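Local coordinates for guanylate kinase (Stenotrophomonas maltophilia, PDB 6WCT) that catalyses the transfer of a phosphate group from ATP to GMP, giving ADP and GDP, and so probably serves to recycle GMP, at the interface of chains A and B. Coordinates in Å, arbitrary orientation; residue numbers count along the deposited sequence, not the author numbering. Chains: chain A/B, Guanylate kinase.

Contact 1: the interface of chains A and B. Residues chain A 140-141, 176, 184; chain B 210, 216-217, 220-221.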
ATOM      1  N   LEU A 140     -10.179 -10.166  -7.311  1.00 31.59           N
ATOM      2  CA  LEU A 140     -10.675 -10.731  -8.543  1.00 32.13           C
ATOM      3  C   LEU A 140     -10.350 -12.213  -8.591  1.00 42.51           C
ATOM      4  O   LEU A 140      -9.301 -12.633  -8.090  1.00 35.89           O
ATOM      5  CB  LEU A 140     -10.054 -10.050  -9.771  1.00 31.46           C
ATOM      6  CG  LEU A 140     -10.413  -8.578 -10.041  1.00 35.15           C
ATOM      7  CD1 LEU A 140      -9.709  -8.081 -11.307  1.00 30.31           C
ATOM      8  CD2 LEU A 140     -11.919  -8.404 -10.158  1.00 28.78           C
ATOM      9  N   PRO A 141     -11.267 -12.998  -9.150  1.00 39.24           N
ATOM     10  CA  PRO A 141     -10.982 -14.400  -9.416  1.00 42.72           C
ATOM     11  C   PRO A 141     -10.021 -14.530 -10.583  1.00 39.37           C
ATOM     12  O   PRO A 141      -9.925 -13.625 -11.424  1.00 45.17           O
ATOM     13  CB  PRO A 141     -12.367 -14.981  -9.760  1.00 38.78           C
ATOM     14  CG  PRO A 141     -13.103 -13.825 -10.335  1.00 42.00           C
ATOM     15  CD  PRO A 141     -12.643 -12.631  -9.528  1.00 37.02           C
ATOM     16  N   PHE A 176     -14.954  -2.535 -10.022  1.00 31.16           N
ATOM     17  CA  PHE A 176     -13.645  -2.733  -9.405  1.00 33.53           C
ATOM     18  C   PHE A 176     -12.817  -1.461  -9.428  1.00 33.17           C
ATOM     19  O   PHE A 176     -11.955  -1.266  -8.567  1.00 32.69           O
ATOM     20  CB  PHE A 176     -12.873  -3.852 -10.127  1.00 25.59           C
ATOM     21  CG  PHE A 176     -12.161  -3.372 -11.363  1.00 26.13           C
ATOM     22  CD1 PHE A 176     -12.856  -3.221 -12.552  1.00 27.73           C
ATOM     23  CD2 PHE A 176     -10.822  -3.005 -11.322  1.00 27.88           C
ATOM     24  CE1 PHE A 176     -12.241  -2.736 -13.691  1.00 28.19           C
ATOM     25  CE2 PHE A 176     -10.197  -2.509 -12.452  1.00 26.70           C
ATOM     26  CZ  PHE A 176     -10.900  -2.375 -13.640  1.00 32.56           C
ATOM     27  N   VAL A 184      -5.434 -10.281  -7.470  1.00 42.05           N
ATOM     28  CA  VAL A 184      -5.910 -11.423  -8.244  1.00 30.58           C
ATOM     29  C   VAL A 184      -5.573 -12.688  -7.467  1.00 34.91           C
ATOM     30  O   VAL A 184      -4.396 -12.972  -7.206  1.00 40.47           O
ATOM     31  CB  VAL A 184      -5.309 -11.454  -9.657  1.00 37.23           C
ATOM     32  CG1 VAL A 184      -5.864 -12.633 -10.426  1.00 36.64           C
ATOM     33  CG2 VAL A 184      -5.585 -10.168 -10.400  1.00 29.68           C
TER
ATOM     34  N   LYS B 210      -4.583  -2.762 -13.514  1.00 32.07           N
ATOM     35  CA  LYS B 210      -5.406  -2.662 -14.717  1.00 34.29           C
ATOM     36  C   LYS B 210      -4.598  -2.956 -15.976  1.00 40.74           C
ATOM     37  O   LYS B 210      -5.137  -3.476 -16.959  1.00 43.27           O
ATOM     38  CB  LYS B 210      -6.033  -1.276 -14.813  1.00 38.18           C
ATOM     39  CG  LYS B 210      -7.225  -1.091 -13.893  1.00 37.68           C
ATOM     40  CD  LYS B 210      -7.591   0.382 -13.787  1.00 40.87           C
ATOM     41  CE  LYS B 210      -8.293   0.887 -15.030  1.00 40.65           C
ATOM     42  NZ  LYS B 210      -8.611   2.361 -14.844  1.00 41.21           N
ATOM     43  N   LEU B 216      -7.320 -10.357 -18.283  1.00 39.42           N
ATOM     44  CA  LEU B 216      -8.202 -10.981 -17.303  1.00 41.73           C
ATOM     45  C   LEU B 216      -9.426 -10.114 -17.018  1.00 44.07           C
ATOM     46  O   LEU B 216     -10.551 -10.621 -16.955  1.00 47.49           O
ATOM     47  CB  LEU B 216      -7.435 -11.259 -16.007  1.00 40.21           C
ATOM     48  CG  LEU B 216      -8.301 -11.731 -14.829  1.00 45.45           C
ATOM     49  CD1 LEU B 216      -8.939 -13.087 -15.120  1.00 35.14           C
ATOM     50  CD2 LEU B 216      -7.517 -11.760 -13.509  1.00 52.88           C
ATOM     51  N   ILE B 217      -9.227  -8.804 -16.852  1.00 42.08           N
ATOM     52  CA  ILE B 217     -10.339  -7.910 -16.532  1.00 35.71           C
ATOM     53  C   ILE B 217     -11.363  -7.873 -17.660  1.00 42.76           C
ATOM     54  O   ILE B 217     -12.575  -7.898 -17.416  1.00 48.49           O
ATOM     55  CB  ILE B 217      -9.805  -6.504 -16.222  1.00 37.28           C
ATOM     56  CG1 ILE B 217      -9.017  -6.544 -14.915  1.00 36.65           C
ATOM     57  CG2 ILE B 217     -10.949  -5.501 -16.194  1.00 34.97           C
ATOM     58  CD1 ILE B 217      -8.172  -5.335 -14.672  1.00 34.65           C
ATOM     59  N   LEU B 220     -13.457 -11.027 -17.512  1.00 40.50           N
ATOM     60  CA  LEU B 220     -14.347 -11.106 -16.363  1.00 45.71           C
ATOM     61  C   LEU B 220     -15.539 -10.167 -16.506  1.00 50.61           C
ATOM     62  O   LEU B 220     -16.627 -10.472 -16.000  1.00 53.83           O
ATOM     63  CB  LEU B 220     -13.581 -10.786 -15.082  1.00 43.97           C
ATOM     64  CG  LEU B 220     -12.504 -11.763 -14.629  1.00 38.60           C
ATOM     65  CD1 LEU B 220     -11.843 -11.262 -13.359  1.00 30.87           C
ATOM     66  CD2 LEU B 220     -13.051 -13.184 -14.444  1.00 45.50           C
ATOM     67  N   LEU B 221     -15.365  -9.030 -17.182  1.00 45.19           N
ATOM     68  CA  LEU B 221     -16.436  -8.041 -17.280  1.00 44.46           C
ATOM     69  C   LEU B 221     -17.323  -8.222 -18.511  1.00 52.06           C
ATOM     70  O   LEU B 221     -18.314  -7.498 -18.652  1.00 54.65           O
ATOM     71  CB  LEU B 221     -15.855  -6.620 -17.262  1.00 42.02           C
ATOM     72  CG  LEU B 221     -15.689  -5.971 -15.886  1.00 44.53           C
ATOM     73  CD1 LEU B 221     -15.111  -6.922 -14.835  1.00 44.15           C
ATOM     74  CD2 LEU B 221     -14.857  -4.708 -15.964  1.00 40.43           C
TER
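The ring of A:Phe176 pushes its outer rim between B:Lys210 and B:Ile217, and it buries more surface than any other residue of this apolar patch. A chi1 of 83° wedges the ring between the backbone N and the carbonyl carbon, and from there CE1, CE2 and CZ point into chain B. At the edge, in the ring plane, sits CG of B:Lys210, 3.6 Å from CE2 of A:Phe176; the aliphatic stem of the lysine does the touching here. B:Ile217 lies roughly perpendicular to the phenylalanine, with its CG2 branch 3.9 Å from CE1 of A:Phe176. CD2 of B:Leu221 lies 4.0 Å from CE1 of A:Phe176.

B:Ile217 also serves A:Leu140: CG1 of the isoleucine packs against CD1 of the leucine at 4.0 Å, again with the side chains roughly perpendicular. Further along the helix, B:Leu220 runs antiparallel to A:Pro141 and brings CD1 to 3.6 Å from the proline carbonyl O. B:Leu216 meets A:Val184 end to end, CD2 to CG1 at 3.6 Å. No N or O of one chain comes within bonding range of the other among these residues, so the patch is held by van der Waals packing.

In the fold, B:Leu216, B:Ile217, B:Leu220 and B:Leu221 belong to the C-terminal helix 214-221, which lies against the ends of strands 135-140 and 181-184 and the 3-10 helix 176-178 of chain A.

Contact 2: the interface of chains A and B. Residues chain A 141, 182-184, 186; chain B 209, 213, 216.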
ATOM      1  N   PRO A 141     -11.267 -12.998  -9.150  1.00 39.24           N
ATOM      2  CA  PRO A 141     -10.982 -14.400  -9.416  1.00 42.72           C
ATOM      3  C   PRO A 141     -10.021 -14.530 -10.583  1.00 39.37           C
ATOM      4  O   PRO A 141      -9.925 -13.625 -11.424  1.00 45.17           O
ATOM      5  CB  PRO A 141     -12.367 -14.981  -9.760  1.00 38.78           C
ATOM      6  CG  PRO A 141     -13.103 -13.825 -10.335  1.00 42.00           C
ATOM      7  CD  PRO A 141     -12.643 -12.631  -9.528  1.00 37.02           C
ATOM      8  N   VAL A 182      -6.057  -3.882  -6.097  1.00 31.70           N
ATOM      9  CA  VAL A 182      -6.674  -5.022  -6.746  1.00 27.00           C
ATOM     10  C   VAL A 182      -5.765  -6.209  -6.500  1.00 28.28           C
ATOM     11  O   VAL A 182      -4.555  -6.109  -6.715  1.00 30.13           O
ATOM     12  CB  VAL A 182      -6.892  -4.769  -8.249  1.00 28.05           C
ATOM     13  CG1 VAL A 182      -7.406  -6.016  -8.938  1.00 24.64           C
ATOM     14  CG2 VAL A 182      -7.895  -3.592  -8.442  1.00 23.39           C
ATOM     15  N   ILE A 183      -6.323  -7.285  -5.953  1.00 29.19           N
ATOM     16  CA  ILE A 183      -5.613  -8.549  -5.763  1.00 33.87           C
ATOM     17  C   ILE A 183      -6.248  -9.584  -6.680  1.00 34.66           C
ATOM     18  O   ILE A 183      -7.474  -9.730  -6.686  1.00 36.89           O
ATOM     19  CB  ILE A 183      -5.674  -9.011  -4.298  1.00 34.89           C
ATOM     20  CG1 ILE A 183      -4.937  -8.021  -3.380  1.00 33.29           C
ATOM     21  CG2 ILE A 183      -5.132 -10.443  -4.153  1.00 33.73           C
ATOM     22  CD1 ILE A 183      -5.077  -8.378  -1.862  1.00 29.29           C
ATOM     23  N   VAL A 184      -5.434 -10.281  -7.470  1.00 42.05           N
ATOM     24  CA  VAL A 184      -5.910 -11.423  -8.244  1.00 30.58           C
ATOM     25  C   VAL A 184      -5.573 -12.688  -7.467  1.00 34.91           C
ATOM     26  O   VAL A 184      -4.396 -12.972  -7.206  1.00 40.47           O
ATOM     27  CB  VAL A 184      -5.309 -11.454  -9.657  1.00 37.23           C
ATOM     28  CG1 VAL A 184      -5.864 -12.633 -10.426  1.00 36.64           C
ATOM     29  CG2 VAL A 184      -5.585 -10.168 -10.400  1.00 29.68           C
ATOM     30  N   GLU A 186      -4.823 -15.865  -7.523  1.00 42.24           N
ATOM     31  CA  GLU A 186      -4.311 -17.025  -8.257  1.00 41.19           C
ATOM     32  C   GLU A 186      -3.759 -18.080  -7.310  1.00 48.12           C
ATOM     33  O   GLU A 186      -4.168 -19.246  -7.360  1.00 63.78           O
ATOM     34  CB  GLU A 186      -3.227 -16.594  -9.254  1.00 55.29           C
ATOM     35  CG  GLU A 186      -3.708 -15.690 -10.381  1.00 60.66           C
ATOM     36  CD  GLU A 186      -2.584 -15.267 -11.324  1.00 68.95           C
ATOM     37  OE1 GLU A 186      -2.028 -16.148 -12.023  1.00 72.39           O
ATOM     38  OE2 GLU A 186      -2.246 -14.059 -11.347  1.00 63.12           O
TER
ATOM     39  N   GLN B 209      -2.450  -2.629 -11.737  1.00 32.25           N
ATOM     40  CA  GLN B 209      -3.094  -3.920 -11.943  1.00 36.56           C
ATOM     41  C   GLN B 209      -4.000  -3.913 -13.174  1.00 36.87           C
ATOM     42  O   GLN B 209      -4.178  -4.952 -13.817  1.00 35.26           O
ATOM     43  CB  GLN B 209      -3.875  -4.308 -10.694  1.00 32.88           C
ATOM     44  CG  GLN B 209      -2.991  -4.647  -9.476  1.00 31.93           C
ATOM     45  CD  GLN B 209      -2.290  -5.989  -9.590  1.00 33.76           C
ATOM     46  OE1 GLN B 209      -1.486  -6.196 -10.487  1.00 39.73           O
ATOM     47  NE2 GLN B 209      -2.605  -6.911  -8.679  1.00 29.53           N
ATOM     48  N   HIS B 213      -3.265  -6.820 -15.630  1.00 34.85           N
ATOM     49  CA  HIS B 213      -4.313  -7.825 -15.781  1.00 42.37           C
ATOM     50  C   HIS B 213      -5.396  -7.402 -16.771  1.00 44.57           C
ATOM     51  O   HIS B 213      -6.538  -7.859 -16.675  1.00 42.57           O
ATOM     52  CB  HIS B 213      -4.931  -8.151 -14.421  1.00 39.73           C
ATOM     53  CG  HIS B 213      -3.951  -8.711 -13.444  1.00 46.05           C
ATOM     54  ND1 HIS B 213      -3.487 -10.007 -13.529  1.00 44.81           N
ATOM     55  CD2 HIS B 213      -3.382  -8.175 -12.338  1.00 42.69           C
ATOM     56  CE1 HIS B 213      -2.653 -10.238 -12.531  1.00 43.76           C
ATOM     57  NE2 HIS B 213      -2.578  -9.147 -11.788  1.00 48.52           N
ATOM     58  N   LEU B 216      -7.320 -10.357 -18.283  1.00 39.42           N
ATOM     59  CA  LEU B 216      -8.202 -10.981 -17.303  1.00 41.73           C
ATOM     60  C   LEU B 216      -9.426 -10.114 -17.018  1.00 44.07           C
ATOM     61  O   LEU B 216     -10.551 -10.621 -16.955  1.00 47.49           O
ATOM     62  CB  LEU B 216      -7.435 -11.259 -16.007  1.00 40.21           C
ATOM     63  CG  LEU B 216      -8.301 -11.731 -14.829  1.00 45.45           C
ATOM     64  CD1 LEU B 216      -8.939 -13.087 -15.120  1.00 35.14           C
ATOM     65  CD2 LEU B 216      -7.517 -11.760 -13.509  1.00 52.88           C
TER
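The ends of A:Val184 and B:His213 meet head-on, and the valine sets one methyl squarely on the imidazole. CG2 of A:Val184 stands 3.4 Å from the centroid of the B:His213 ring, over the middle of one face, a CH-pi contact. The valine has CG1 anti to the backbone N (chi1 -178°), which divides its two methyls between partners: CG2 takes the histidine face, while CG1 is turned to B:Leu216.

The edge of the same imidazole is occupied from within chain B, where the amide carbon CD of B:Gln209 lies in the ring plane. Methyl above and amide alongside should limit how far the ring can turn.

B:Gln209 adds a polar link. Its chain is bent at chi2 (-74°), which folds the amide back toward strand 181-184 of chain A. NE2 of B:Gln209 donates a hydrogen bond to the backbone O of A:Val182 at 2.9 Å, nearly straight at the hydrogen (173°). The acceptor lies in the plane of the glutamine amide, but the donor comes from above the carbonyl plane of A:Val182, not along a lone pair. The aliphatic part of the glutamine packs too, its CB 3.9 Å from CB of A:Val182.

A:Glu186 stays at the margin. Its carboxylate stands almost perpendicular to the imidazole, with OE2 4.0 Å from CE1 of B:His213. OE2 of A:Glu186 and ND1 of B:His213 are 4.8 Å apart and not in contact; the carboxylate could nonetheless favour protonation of the ring.

Here one subunit is pinned to the strand of the other by a directional bond beside a methyl-on-ring contact. A:Glu186, which contacts ADP in another copy or structure of this protein, though no ADP is bound to this chain, sits at its rim, so the pairing may help steady that part of the nucleotide site.

Contact 1 and contact 2 are neighbouring parts of one surface, with the centres of their C-alpha atoms about 5 Å apart. A:Pro141, A:Val184 and B:Leu216 belong to both. Strand 181-184 of chain A and helices 206-212 and 214-221 of chain B run through the two. Contact 1 supplies apolar packing, while contact 2 adds a directional bond that may help set the register of the helices against the strand. The interface is two-fold symmetric, so the whole arrangement recurs with the chains exchanged. This reciprocal packing of C-terminal helices is consistent with a dimer, though the structure alone does not prove one in solution.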